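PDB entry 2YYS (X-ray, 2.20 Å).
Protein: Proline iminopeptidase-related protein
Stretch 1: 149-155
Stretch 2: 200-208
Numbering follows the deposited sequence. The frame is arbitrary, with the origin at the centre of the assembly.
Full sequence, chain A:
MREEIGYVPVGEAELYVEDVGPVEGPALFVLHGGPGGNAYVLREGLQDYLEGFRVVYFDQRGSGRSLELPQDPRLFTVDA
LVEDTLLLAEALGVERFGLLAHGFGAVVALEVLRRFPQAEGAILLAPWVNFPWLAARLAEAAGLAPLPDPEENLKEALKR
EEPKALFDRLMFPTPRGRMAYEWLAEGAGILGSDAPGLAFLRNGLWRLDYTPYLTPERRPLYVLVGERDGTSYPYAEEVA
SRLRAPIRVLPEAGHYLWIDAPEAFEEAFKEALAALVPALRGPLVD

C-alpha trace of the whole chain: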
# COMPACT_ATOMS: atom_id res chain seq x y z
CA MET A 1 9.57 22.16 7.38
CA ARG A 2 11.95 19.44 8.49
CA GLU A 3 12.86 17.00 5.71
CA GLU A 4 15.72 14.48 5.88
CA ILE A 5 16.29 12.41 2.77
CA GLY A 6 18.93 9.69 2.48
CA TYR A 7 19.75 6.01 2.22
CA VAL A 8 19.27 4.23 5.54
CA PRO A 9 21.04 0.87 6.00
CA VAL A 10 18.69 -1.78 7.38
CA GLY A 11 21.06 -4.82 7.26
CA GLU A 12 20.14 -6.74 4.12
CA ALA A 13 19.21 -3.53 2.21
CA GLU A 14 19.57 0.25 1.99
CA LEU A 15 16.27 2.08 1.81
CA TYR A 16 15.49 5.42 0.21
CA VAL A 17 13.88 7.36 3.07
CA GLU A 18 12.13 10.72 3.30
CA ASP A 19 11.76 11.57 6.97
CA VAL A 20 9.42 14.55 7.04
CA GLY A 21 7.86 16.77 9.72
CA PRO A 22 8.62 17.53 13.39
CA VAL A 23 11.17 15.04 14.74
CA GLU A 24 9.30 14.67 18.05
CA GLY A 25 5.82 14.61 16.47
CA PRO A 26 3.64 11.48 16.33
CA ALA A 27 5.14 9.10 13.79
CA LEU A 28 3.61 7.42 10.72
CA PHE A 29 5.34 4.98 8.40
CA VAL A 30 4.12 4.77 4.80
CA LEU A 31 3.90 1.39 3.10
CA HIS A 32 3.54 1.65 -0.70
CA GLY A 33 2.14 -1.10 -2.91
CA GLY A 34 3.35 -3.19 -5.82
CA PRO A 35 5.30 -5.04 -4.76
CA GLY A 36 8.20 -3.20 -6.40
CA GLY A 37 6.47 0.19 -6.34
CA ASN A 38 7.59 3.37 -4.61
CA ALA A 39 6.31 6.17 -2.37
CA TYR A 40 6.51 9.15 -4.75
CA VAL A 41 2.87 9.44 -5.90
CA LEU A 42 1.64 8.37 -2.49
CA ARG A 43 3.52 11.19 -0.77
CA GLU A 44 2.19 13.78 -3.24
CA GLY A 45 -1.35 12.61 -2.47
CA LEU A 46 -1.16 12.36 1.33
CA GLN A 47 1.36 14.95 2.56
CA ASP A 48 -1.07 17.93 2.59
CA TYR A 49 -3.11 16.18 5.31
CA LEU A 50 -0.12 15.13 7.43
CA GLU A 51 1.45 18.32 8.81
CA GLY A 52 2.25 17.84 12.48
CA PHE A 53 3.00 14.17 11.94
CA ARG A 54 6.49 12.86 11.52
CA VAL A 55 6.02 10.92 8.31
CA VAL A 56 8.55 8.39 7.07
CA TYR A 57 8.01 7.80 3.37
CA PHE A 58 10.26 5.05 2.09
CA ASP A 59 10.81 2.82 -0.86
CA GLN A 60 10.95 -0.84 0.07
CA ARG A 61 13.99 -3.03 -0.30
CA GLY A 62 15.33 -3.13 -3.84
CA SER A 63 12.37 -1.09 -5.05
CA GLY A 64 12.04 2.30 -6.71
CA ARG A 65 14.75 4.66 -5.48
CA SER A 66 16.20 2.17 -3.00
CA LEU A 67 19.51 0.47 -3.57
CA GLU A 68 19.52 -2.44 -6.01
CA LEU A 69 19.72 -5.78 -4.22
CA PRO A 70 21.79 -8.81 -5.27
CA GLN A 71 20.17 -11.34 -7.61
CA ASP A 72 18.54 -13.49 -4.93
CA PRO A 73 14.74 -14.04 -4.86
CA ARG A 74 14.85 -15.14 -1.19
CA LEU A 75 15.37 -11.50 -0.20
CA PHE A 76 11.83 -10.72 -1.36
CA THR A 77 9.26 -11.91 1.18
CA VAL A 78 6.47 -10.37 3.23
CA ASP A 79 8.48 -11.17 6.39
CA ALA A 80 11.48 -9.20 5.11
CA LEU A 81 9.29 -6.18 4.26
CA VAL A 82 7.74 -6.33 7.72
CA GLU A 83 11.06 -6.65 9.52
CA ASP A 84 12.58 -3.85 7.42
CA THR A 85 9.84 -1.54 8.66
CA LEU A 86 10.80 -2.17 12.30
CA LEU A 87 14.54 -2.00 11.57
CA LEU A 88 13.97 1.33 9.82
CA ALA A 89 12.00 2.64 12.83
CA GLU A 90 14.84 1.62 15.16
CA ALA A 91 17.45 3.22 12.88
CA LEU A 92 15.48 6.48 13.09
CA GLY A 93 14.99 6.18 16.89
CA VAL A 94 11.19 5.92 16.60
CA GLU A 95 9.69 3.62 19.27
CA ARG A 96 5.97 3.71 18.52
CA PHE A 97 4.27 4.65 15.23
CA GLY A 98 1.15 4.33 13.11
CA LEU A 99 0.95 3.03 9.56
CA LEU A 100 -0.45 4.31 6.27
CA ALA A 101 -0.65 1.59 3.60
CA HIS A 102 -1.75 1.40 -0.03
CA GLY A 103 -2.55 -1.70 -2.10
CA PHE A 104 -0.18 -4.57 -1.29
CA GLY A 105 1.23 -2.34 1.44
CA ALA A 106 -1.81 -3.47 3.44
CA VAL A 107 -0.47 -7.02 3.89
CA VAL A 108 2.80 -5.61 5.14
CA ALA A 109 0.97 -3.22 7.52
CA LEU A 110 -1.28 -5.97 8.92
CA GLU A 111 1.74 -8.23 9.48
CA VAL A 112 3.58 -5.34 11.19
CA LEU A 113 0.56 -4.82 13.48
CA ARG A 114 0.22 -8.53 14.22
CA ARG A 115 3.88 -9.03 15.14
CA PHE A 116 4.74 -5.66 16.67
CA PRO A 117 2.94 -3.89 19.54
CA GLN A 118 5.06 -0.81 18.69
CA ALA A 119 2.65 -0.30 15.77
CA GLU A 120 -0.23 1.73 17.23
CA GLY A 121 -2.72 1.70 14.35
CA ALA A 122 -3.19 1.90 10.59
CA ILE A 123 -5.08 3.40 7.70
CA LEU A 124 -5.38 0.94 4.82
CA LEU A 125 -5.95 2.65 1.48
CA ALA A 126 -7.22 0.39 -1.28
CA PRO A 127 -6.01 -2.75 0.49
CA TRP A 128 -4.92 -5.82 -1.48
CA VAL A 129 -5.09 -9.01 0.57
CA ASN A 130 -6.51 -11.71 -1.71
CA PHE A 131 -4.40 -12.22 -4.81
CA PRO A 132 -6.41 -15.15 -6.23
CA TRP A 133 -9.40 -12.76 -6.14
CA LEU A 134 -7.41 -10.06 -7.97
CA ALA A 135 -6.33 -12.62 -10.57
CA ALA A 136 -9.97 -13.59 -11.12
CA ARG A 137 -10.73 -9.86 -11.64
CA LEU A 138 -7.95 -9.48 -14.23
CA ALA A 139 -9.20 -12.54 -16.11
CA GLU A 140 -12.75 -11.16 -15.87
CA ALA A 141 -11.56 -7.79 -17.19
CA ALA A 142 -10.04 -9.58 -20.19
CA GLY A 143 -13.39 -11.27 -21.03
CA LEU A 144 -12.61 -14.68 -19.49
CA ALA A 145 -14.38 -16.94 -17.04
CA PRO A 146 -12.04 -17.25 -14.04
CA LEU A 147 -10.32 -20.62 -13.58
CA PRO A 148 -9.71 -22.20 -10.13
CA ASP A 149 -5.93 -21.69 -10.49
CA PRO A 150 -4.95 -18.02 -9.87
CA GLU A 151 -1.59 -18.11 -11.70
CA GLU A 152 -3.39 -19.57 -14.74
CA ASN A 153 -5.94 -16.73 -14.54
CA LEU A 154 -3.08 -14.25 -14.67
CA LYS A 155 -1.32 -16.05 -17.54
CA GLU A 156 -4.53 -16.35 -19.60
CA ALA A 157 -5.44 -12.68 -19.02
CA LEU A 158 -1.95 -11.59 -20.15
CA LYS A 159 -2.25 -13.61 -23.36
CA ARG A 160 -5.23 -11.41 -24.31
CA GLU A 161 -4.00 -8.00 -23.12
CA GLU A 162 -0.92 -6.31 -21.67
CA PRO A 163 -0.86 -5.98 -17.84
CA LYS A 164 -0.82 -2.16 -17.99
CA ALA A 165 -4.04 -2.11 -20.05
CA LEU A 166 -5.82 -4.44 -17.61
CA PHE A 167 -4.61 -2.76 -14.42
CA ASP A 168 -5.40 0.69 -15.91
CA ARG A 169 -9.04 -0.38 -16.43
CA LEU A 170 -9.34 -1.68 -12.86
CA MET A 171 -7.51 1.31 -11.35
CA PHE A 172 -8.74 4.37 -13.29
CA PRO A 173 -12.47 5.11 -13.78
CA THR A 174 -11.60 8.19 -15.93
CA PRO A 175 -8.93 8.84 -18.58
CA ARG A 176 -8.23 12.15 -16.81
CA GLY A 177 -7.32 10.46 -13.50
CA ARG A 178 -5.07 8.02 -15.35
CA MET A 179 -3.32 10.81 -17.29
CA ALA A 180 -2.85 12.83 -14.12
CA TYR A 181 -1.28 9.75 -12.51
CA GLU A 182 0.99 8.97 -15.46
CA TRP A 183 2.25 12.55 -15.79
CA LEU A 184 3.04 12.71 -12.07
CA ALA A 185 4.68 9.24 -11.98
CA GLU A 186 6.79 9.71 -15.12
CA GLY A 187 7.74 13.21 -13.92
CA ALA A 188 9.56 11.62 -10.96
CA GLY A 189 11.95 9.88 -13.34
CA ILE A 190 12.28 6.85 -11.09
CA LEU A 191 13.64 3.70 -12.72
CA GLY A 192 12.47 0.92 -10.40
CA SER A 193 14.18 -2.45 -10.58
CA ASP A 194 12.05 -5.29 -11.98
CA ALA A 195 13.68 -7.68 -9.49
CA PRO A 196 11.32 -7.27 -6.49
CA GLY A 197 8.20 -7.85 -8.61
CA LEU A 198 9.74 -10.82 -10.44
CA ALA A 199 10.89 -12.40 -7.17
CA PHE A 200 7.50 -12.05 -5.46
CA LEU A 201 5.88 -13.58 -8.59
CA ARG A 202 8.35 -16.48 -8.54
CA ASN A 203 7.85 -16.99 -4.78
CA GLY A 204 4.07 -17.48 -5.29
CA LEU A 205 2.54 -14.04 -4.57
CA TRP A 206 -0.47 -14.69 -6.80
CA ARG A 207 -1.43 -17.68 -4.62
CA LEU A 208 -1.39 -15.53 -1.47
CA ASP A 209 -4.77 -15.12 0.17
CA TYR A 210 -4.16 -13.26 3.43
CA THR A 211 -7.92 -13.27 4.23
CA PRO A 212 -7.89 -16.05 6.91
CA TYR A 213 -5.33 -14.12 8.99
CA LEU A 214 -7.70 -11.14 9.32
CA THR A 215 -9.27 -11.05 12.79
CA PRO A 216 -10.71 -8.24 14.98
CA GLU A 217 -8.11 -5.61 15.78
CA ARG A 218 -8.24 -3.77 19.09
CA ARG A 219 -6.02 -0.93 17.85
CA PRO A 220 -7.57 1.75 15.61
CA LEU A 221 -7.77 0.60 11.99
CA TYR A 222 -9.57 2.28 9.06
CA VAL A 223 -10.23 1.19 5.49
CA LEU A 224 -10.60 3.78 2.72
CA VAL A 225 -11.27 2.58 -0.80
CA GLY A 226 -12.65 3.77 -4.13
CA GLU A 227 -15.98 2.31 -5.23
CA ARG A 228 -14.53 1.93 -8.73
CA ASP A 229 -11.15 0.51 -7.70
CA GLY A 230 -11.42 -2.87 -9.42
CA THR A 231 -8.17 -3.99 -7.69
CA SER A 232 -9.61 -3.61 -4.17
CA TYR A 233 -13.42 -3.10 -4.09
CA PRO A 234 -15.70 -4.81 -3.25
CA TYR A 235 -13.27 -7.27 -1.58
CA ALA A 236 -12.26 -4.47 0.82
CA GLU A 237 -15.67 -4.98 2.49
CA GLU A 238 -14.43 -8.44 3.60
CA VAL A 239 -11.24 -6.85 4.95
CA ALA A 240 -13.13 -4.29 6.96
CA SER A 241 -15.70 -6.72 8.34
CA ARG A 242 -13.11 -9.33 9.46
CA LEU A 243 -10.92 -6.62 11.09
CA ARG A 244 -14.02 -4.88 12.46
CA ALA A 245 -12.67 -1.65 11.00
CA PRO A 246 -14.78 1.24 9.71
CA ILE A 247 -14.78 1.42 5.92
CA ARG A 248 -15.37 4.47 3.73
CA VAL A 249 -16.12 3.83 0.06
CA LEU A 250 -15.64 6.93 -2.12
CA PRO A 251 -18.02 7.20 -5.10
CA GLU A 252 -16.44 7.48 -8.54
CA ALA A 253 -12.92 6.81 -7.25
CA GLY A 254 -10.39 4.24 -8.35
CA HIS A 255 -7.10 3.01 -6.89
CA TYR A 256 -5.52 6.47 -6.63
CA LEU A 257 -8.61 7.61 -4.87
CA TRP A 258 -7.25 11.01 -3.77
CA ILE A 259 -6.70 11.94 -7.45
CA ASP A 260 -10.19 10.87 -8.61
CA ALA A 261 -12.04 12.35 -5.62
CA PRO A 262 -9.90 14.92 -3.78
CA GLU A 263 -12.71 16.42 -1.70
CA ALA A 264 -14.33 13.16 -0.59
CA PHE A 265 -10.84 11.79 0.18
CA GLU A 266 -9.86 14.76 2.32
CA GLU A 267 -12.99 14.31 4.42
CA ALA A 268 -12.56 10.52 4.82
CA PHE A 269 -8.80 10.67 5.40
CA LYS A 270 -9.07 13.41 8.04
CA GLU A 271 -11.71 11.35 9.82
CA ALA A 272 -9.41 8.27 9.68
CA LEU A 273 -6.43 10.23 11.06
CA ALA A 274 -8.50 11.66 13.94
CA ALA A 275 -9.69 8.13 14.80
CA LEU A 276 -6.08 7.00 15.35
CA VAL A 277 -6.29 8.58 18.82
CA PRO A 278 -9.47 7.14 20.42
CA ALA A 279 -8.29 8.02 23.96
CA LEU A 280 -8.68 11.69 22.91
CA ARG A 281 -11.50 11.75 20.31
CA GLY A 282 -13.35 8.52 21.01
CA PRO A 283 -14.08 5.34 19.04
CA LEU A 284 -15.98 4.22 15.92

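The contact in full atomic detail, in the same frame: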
# COMPACT_ATOMS: atom_id res chain seq x y z
N ASP A 149 -7.34 -21.93 -10.75
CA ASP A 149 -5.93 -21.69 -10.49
C ASP A 149 -5.59 -20.21 -10.76
O ASP A 149 -5.69 -19.74 -11.89
CB ASP A 149 -5.09 -22.62 -11.36
CG ASP A 149 -3.61 -22.50 -11.09
OD1 ASP A 149 -3.11 -21.40 -10.82
OD2 ASP A 149 -2.84 -23.48 -11.15
N PRO A 150 -5.19 -19.46 -9.73
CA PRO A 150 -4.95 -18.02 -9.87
C PRO A 150 -3.80 -17.63 -10.80
O PRO A 150 -3.92 -16.63 -11.49
CB PRO A 150 -4.68 -17.56 -8.44
CG PRO A 150 -4.29 -18.78 -7.68
CD PRO A 150 -4.95 -19.93 -8.35
N GLU A 151 -2.72 -18.40 -10.81
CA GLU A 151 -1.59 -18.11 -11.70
C GLU A 151 -1.95 -18.36 -13.16
O GLU A 151 -1.45 -17.67 -14.04
CB GLU A 151 -0.35 -18.89 -11.26
CG GLU A 151 0.14 -18.46 -9.87
CD GLU A 151 1.34 -19.24 -9.35
OE1 GLU A 151 1.23 -20.47 -9.13
OE2 GLU A 151 2.39 -18.61 -9.13
N GLU A 152 -2.83 -19.33 -13.41
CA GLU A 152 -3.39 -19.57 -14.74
C GLU A 152 -4.34 -18.44 -15.17
O GLU A 152 -4.40 -18.08 -16.34
CB GLU A 152 -4.13 -20.93 -14.79
CG GLU A 152 -3.71 -21.87 -15.91
CD GLU A 152 -4.78 -22.92 -16.26
OE1 GLU A 152 -5.45 -23.44 -15.32
OE2 GLU A 152 -4.95 -23.22 -17.47
N ASN A 153 -5.08 -17.87 -14.22
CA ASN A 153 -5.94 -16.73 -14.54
C ASN A 153 -5.10 -15.57 -15.02
O ASN A 153 -5.42 -14.93 -16.01
CB ASN A 153 -6.77 -16.31 -13.33
CG ASN A 153 -8.01 -17.14 -13.19
OD1 ASN A 153 -8.49 -17.38 -12.08
ND2 ASN A 153 -8.55 -17.59 -14.31
N LEU A 154 -4.00 -15.31 -14.31
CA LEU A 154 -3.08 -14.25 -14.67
C LEU A 154 -2.48 -14.48 -16.06
O LEU A 154 -2.49 -13.59 -16.90
CB LEU A 154 -1.98 -14.16 -13.62
CG LEU A 154 -1.00 -13.00 -13.74
CD1 LEU A 154 -1.67 -11.65 -13.50
CD2 LEU A 154 0.13 -13.22 -12.74
N LYS A 155 -1.96 -15.69 -16.28
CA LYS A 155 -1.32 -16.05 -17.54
C LYS A 155 -2.30 -15.92 -18.71
O LYS A 155 -1.94 -15.39 -19.75
CB LYS A 155 -0.75 -17.48 -17.45
CG LYS A 155 -0.22 -18.05 -18.78
CD LYS A 155 0.63 -19.33 -18.59
CE LYS A 155 -0.22 -20.56 -18.23
NZ LYS A 155 -1.20 -20.96 -19.29
N PHE A 200 8.75 -11.76 -6.15
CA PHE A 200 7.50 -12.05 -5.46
C PHE A 200 6.64 -12.98 -6.31
O PHE A 200 6.04 -13.91 -5.79
CB PHE A 200 6.77 -10.76 -5.06
CG PHE A 200 7.16 -10.24 -3.70
CD1 PHE A 200 6.66 -10.84 -2.55
CD2 PHE A 200 8.02 -9.16 -3.57
CE1 PHE A 200 7.01 -10.37 -1.28
CE2 PHE A 200 8.38 -8.67 -2.30
CZ PHE A 200 7.87 -9.29 -1.16
N LEU A 201 6.62 -12.74 -7.63
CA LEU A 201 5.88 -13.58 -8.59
C LEU A 201 6.38 -15.02 -8.54
O LEU A 201 5.59 -15.95 -8.44
CB LEU A 201 6.03 -13.03 -10.02
CG LEU A 201 5.46 -13.85 -11.19
CD1 LEU A 201 3.95 -13.96 -11.12
CD2 LEU A 201 5.87 -13.26 -12.55
N ARG A 202 7.70 -15.18 -8.59
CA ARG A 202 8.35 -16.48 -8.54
C ARG A 202 8.10 -17.18 -7.20
O ARG A 202 7.89 -18.38 -7.17
CB ARG A 202 9.85 -16.29 -8.80
CG ARG A 202 10.77 -17.48 -8.56
CD ARG A 202 12.26 -17.07 -8.67
NE ARG A 202 13.19 -18.18 -8.91
CZ ARG A 202 13.52 -19.12 -8.01
NH1 ARG A 202 13.00 -19.12 -6.78
NH2 ARG A 202 14.40 -20.07 -8.35
N ASN A 203 8.07 -16.42 -6.10
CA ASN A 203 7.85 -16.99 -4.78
C ASN A 203 6.38 -17.31 -4.47
O ASN A 203 6.08 -17.74 -3.38
CB ASN A 203 8.44 -16.08 -3.70
CG ASN A 203 9.98 -15.97 -3.78
OD1 ASN A 203 10.63 -16.75 -4.47
ND2 ASN A 203 10.55 -14.99 -3.09
N GLY A 204 5.47 -17.09 -5.43
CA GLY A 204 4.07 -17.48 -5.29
C GLY A 204 3.09 -16.42 -4.78
O GLY A 204 2.08 -16.75 -4.15
N LEU A 205 3.37 -15.15 -5.07
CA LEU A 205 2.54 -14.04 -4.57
C LEU A 205 1.09 -14.15 -5.03
O LEU A 205 0.18 -13.85 -4.28
CB LEU A 205 3.09 -12.69 -5.02
CG LEU A 205 2.29 -11.45 -4.55
CD1 LEU A 205 2.39 -11.29 -3.05
CD2 LEU A 205 2.77 -10.19 -5.23
N TRP A 206 0.88 -14.56 -6.27
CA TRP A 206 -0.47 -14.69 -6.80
C TRP A 206 -1.32 -15.80 -6.18
O TRP A 206 -2.53 -15.82 -6.37
CB TRP A 206 -0.43 -14.79 -8.32
CG TRP A 206 -0.09 -13.48 -8.88
CD1 TRP A 206 1.15 -13.02 -9.22
CD2 TRP A 206 -0.98 -12.39 -9.09
NE1 TRP A 206 1.08 -11.72 -9.65
CE2 TRP A 206 -0.22 -11.30 -9.58
CE3 TRP A 206 -2.36 -12.21 -8.91
CZ2 TRP A 206 -0.79 -10.07 -9.91
CZ3 TRP A 206 -2.92 -10.99 -9.24
CH2 TRP A 206 -2.14 -9.93 -9.73
N ARG A 207 -0.69 -16.70 -5.43
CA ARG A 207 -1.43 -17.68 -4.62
C ARG A 207 -1.77 -17.16 -3.23
O ARG A 207 -2.52 -17.79 -2.50
CB ARG A 207 -0.63 -18.99 -4.50
CG ARG A 207 -0.37 -19.67 -5.84
CD ARG A 207 0.24 -21.07 -5.72
NE ARG A 207 1.46 -21.08 -4.92
CZ ARG A 207 2.71 -20.91 -5.39
NH1 ARG A 207 2.95 -20.71 -6.68
NH2 ARG A 207 3.74 -20.94 -4.55
N LEU A 208 -1.22 -16.01 -2.84
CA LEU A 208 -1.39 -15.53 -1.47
C LEU A 208 -2.79 -14.98 -1.23
O LEU A 208 -3.18 -13.97 -1.82
CB LEU A 208 -0.35 -14.46 -1.11
CG LEU A 208 -0.55 -13.82 0.26
CD1 LEU A 208 -0.42 -14.85 1.41
CD2 LEU A 208 0.41 -12.66 0.45
O HOH W 1 2.90 -15.87 -8.22

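The start of a helix, Pro 150 to Lys 155, packs against a segment in which one helix ends after Arg 202 and a short 3-10 turn, Leu 205 to Arg 207, follows. The nearest CA atoms across the stretches are Glu 151 CA and Trp 206 CA, 6.1 Å apart, and Pro 150 CA and Arg 207 CA, 6.3 Å apart. No direct backbone-to-backbone hydrogen bond crosses the interface, so side chains and one water make the connection, burying 357 Å² in total.

Each backbone also has its own local bonds. Asp 149 is the N-cap of its helix: with chi1 at t, its OD1 lies 3.0 Å from Glu 151 N and 3.3 Å from Glu 152 N, two weak bonds that occupy amides lacking a partner in the preceding turn. On the other side, Gly 204 ends the helix in a Schellman motif, with Leu 205 N 3.0 Å from Phe 200 O and Gly 204 N 3.2 Å from Leu 201 O. Its phi/psi of 95/30 calls for glycine, since a CB would be jammed against the preceding carbonyl oxygen; an ideal CB would also come within 2.3 Å of Arg 207 NH2. The bond from Arg 207 N to Gly 204 O, 3.1 Å, then carries the chain into the 3-10 turn.

Glu 151 makes the most varied contacts. Its CA-to-CB bond points sideways, but with chi1 at m and chi2 at t its end comes nearer the other stretch, and chi3 of -64° sets the carboxylate so that both oxygens are used. OE1 accepts from Arg 207 NH1 at 3.0 Å with an N-H...O angle of 158°, a well-aligned hydrogen bond within a salt bridge. Arg 207 also starts sideways; its m, t, m sequence and chi4 of -91° bend the guanidinium back so that OE1 meets it at the edge, near its plane, where the N-H bonds point. OE2 instead takes a hydrogen from water 1 at 2.9 Å. That water donates its other hydrogen to Leu 201 O at 2.7 Å and accepts from Trp 206 N at 3.1 Å, linking the carboxylate to backbone groups at the helix end and the 3-10 turn. Beneath these polar groups, Glu 151 CG rests 4.0 Å from Trp 206 CB.

One turn along, Leu 154 points toward the partner. Its t, p rotamer places CD2 over a face of Trp 206, 3.6 Å from the centroid of the five-membered ring and only 9° off the ring normal, the geometry of a CH-pi contact. Trp 206, also directed toward the helix, presents that face through chi1 of -72° and chi2 of 94°. Leu 201, likewise t, p, adds an apolar contact, its CD1 4.2 Å from Leu 154 CD2. At the start of the helix, the CA-to-CB bond of Pro 150, whose ring is C-gamma endo, points toward the other stretch: Pro 150 CB lies 3.5 Å from Trp 206 O, and Pro 150 CG lies 4.4 Å from Arg 207 CG, contacts of van der Waals type, the nearer one being to the carbonyl oxygen.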